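Local coordinates for protein phospholipase C-beta (PLC-beta) (Sepia officinalis, PDB 3QR0) that is a calcium-containing, multidomain phospholipase C of the beta class, built from PH, EF-hand-like, TIM-barrel and C2 modules, at residues T340-H345 against T386-V391. Residues are numbered along the deposited sequence; the frame is centred on the assembly and turned at random.
Sequences TYLTGH and TMCTEV
A small, buried loop-to-loop packing contact, centred on L342 and C388, joins two loops in the X half of the TIM barrel close to the calcium site. The 340-345 loop leads from strand 332-334 toward helix 354-361, while 386-391 belongs to the connection from strand 380-381 and runs into the neighbouring strand 391-392, which begins at V391. One leucine branch does the touching: with CG anti to the carbonyl carbon (chi1 -64°), CD2 of L342 lies 3.7 Å from SG of C388. The thiol reaches across from a CB directed at the first loop, and the two segments bury just 121 Å² between them. The backbone bearing this cysteine is shaped by an ST turn, in which C388 N donates to OG1 of T386 over 3.2 Å in a nearly straight bond (166°); the same hydroxyl is also hydrogen-bonded to H383 O. The calcium ion, bound by N339, E368, D370 and E417, is about 7 Å from the L342 side chain, and the adjacent Y341 hydrogen-bonds through OH to OD2 of D370, tying the first loop to a metal ligand. Beyond the leucine, the chain brings the backbone O of H345 to 4.0 Å from the C388 SG.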
loop_
_atom_site.group_PDB
_atom_site.type_symbol
_atom_site.label_atom_id
_atom_site.label_comp_id
_atom_site.label_asym_id
_atom_site.label_seq_id
_atom_site.Cartn_x
_atom_site.Cartn_y
_atom_site.Cartn_z
ATOM N N THR A 340 -10.482 13.621 -5.283
ATOM C CA THR A 340 -9.042 13.443 -5.142
ATOM C C THR A 340 -8.321 14.737 -4.780
ATOM O O THR A 340 -7.322 14.721 -4.054
ATOM C CB THR A 340 -8.465 12.898 -6.466
ATOM O OG1 THR A 340 -9.248 11.777 -6.895
ATOM C CG2 THR A 340 -6.999 12.485 -6.309
ATOM N N TYR A 341 -8.842 15.849 -5.293
ATOM C CA TYR A 341 -8.307 17.189 -5.041
ATOM C C TYR A 341 -8.289 17.618 -3.566
ATOM O O TYR A 341 -7.509 18.492 -3.196
ATOM C CB TYR A 341 -9.063 18.243 -5.886
ATOM C CG TYR A 341 -10.559 18.269 -5.646
ATOM C CD1 TYR A 341 -11.113 19.136 -4.709
ATOM C CD2 TYR A 341 -11.416 17.427 -6.353
ATOM C CE1 TYR A 341 -12.477 19.163 -4.475
ATOM C CE2 TYR A 341 -12.776 17.440 -6.121
ATOM C CZ TYR A 341 -13.305 18.316 -5.181
ATOM O OH TYR A 341 -14.655 18.339 -4.943
ATOM N N LEU A 342 -9.132 17.011 -2.728
ATOM C CA LEU A 342 -9.234 17.400 -1.318
ATOM C C LEU A 342 -8.184 16.714 -0.442
ATOM O O LEU A 342 -7.998 15.494 -0.512
ATOM C CB LEU A 342 -10.638 17.098 -0.779
ATOM C CG LEU A 342 -11.768 17.896 -1.431
ATOM C CD1 LEU A 342 -13.129 17.422 -0.931
ATOM C CD2 LEU A 342 -11.595 19.402 -1.201
ATOM N N THR A 343 -7.500 17.499 0.387
ATOM C CA THR A 343 -6.481 16.953 1.277
ATOM C C THR A 343 -6.946 16.839 2.726
ATOM O O THR A 343 -6.193 16.358 3.571
ATOM C CB THR A 343 -5.191 17.776 1.219
ATOM O OG1 THR A 343 -5.456 19.120 1.640
ATOM C CG2 THR A 343 -4.632 17.763 -0.205
ATOM N N GLY A 344 -8.178 17.266 3.008
ATOM C CA GLY A 344 -8.757 17.131 4.346
ATOM C C GLY A 344 -10.278 17.055 4.357
ATOM O O GLY A 344 -10.869 16.188 3.710
ATOM N N HIS A 345 -10.891 17.980 5.093
ATOM C CA HIS A 345 -12.338 18.035 5.306
ATOM C C HIS A 345 -13.048 18.404 4.003
ATOM O O HIS A 345 -12.531 19.202 3.214
ATOM C CB HIS A 345 -12.624 19.085 6.380
ATOM C CG HIS A 345 -13.977 18.989 7.014
ATOM N ND1 HIS A 345 -15.080 19.656 6.523
ATOM C CD2 HIS A 345 -14.387 18.370 8.148
ATOM C CE1 HIS A 345 -16.118 19.422 7.308
ATOM N NE2 HIS A 345 -15.725 18.643 8.301
ATOM N N THR A 386 -18.987 25.102 -1.176
ATOM C CA THR A 386 -18.351 24.927 0.131
ATOM C C THR A 386 -17.295 26.008 0.326
ATOM O O THR A 386 -17.114 26.858 -0.539
ATOM C CB THR A 386 -17.670 23.555 0.264
ATOM O OG1 THR A 386 -16.501 23.531 -0.564
ATOM C CG2 THR A 386 -18.626 22.415 -0.119
ATOM N N MET A 387 -16.590 25.964 1.454
ATOM C CA MET A 387 -15.492 26.893 1.705
ATOM C C MET A 387 -14.117 26.311 1.352
ATOM O O MET A 387 -13.089 26.860 1.757
ATOM C CB MET A 387 -15.520 27.340 3.170
ATOM C CG MET A 387 -16.794 28.100 3.541
ATOM S SD MET A 387 -17.037 29.585 2.550
ATOM C CE MET A 387 -15.736 30.645 3.192
ATOM N N CYS A 388 -14.091 25.213 0.598
ATOM C CA CYS A 388 -12.826 24.646 0.143
ATOM C C CYS A 388 -12.107 25.618 -0.793
ATOM O O CYS A 388 -12.742 26.401 -1.500
ATOM C CB CYS A 388 -13.042 23.306 -0.566
ATOM S SG CYS A 388 -13.553 21.954 0.526
ATOM N N THR A 389 -10.777 25.582 -0.773
ATOM C CA THR A 389 -9.985 26.366 -1.715
ATOM C C THR A 389 -10.102 25.739 -3.111
ATOM O O THR A 389 -10.685 24.665 -3.268
ATOM C CB THR A 389 -8.506 26.456 -1.280
ATOM O OG1 THR A 389 -7.941 25.146 -1.232
ATOM C CG2 THR A 389 -8.382 27.115 0.108
ATOM N N GLU A 390 -9.558 26.427 -4.109
ATOM C CA GLU A 390 -9.649 26.016 -5.511
ATOM C C GLU A 390 -8.252 25.866 -6.089
ATOM O O GLU A 390 -7.320 26.532 -5.631
ATOM C CB GLU A 390 -10.369 27.094 -6.325
ATOM C CG GLU A 390 -11.679 27.566 -5.731
ATOM C CD GLU A 390 -12.246 28.780 -6.446
ATOM O OE1 GLU A 390 -11.488 29.482 -7.153
ATOM O OE2 GLU A 390 -13.462 29.029 -6.302
ATOM N N VAL A 391 -8.117 25.014 -7.104
ATOM C CA VAL A 391 -6.879 24.916 -7.886
ATOM C C VAL A 391 -7.219 24.996 -9.377
ATOM O O VAL A 391 -8.368 24.772 -9.767
ATOM C CB VAL A 391 -6.086 23.609 -7.575
ATOM C CG1 VAL A 391 -5.620 23.592 -6.109
ATOM C CG2 VAL A 391 -6.912 22.380 -7.888
#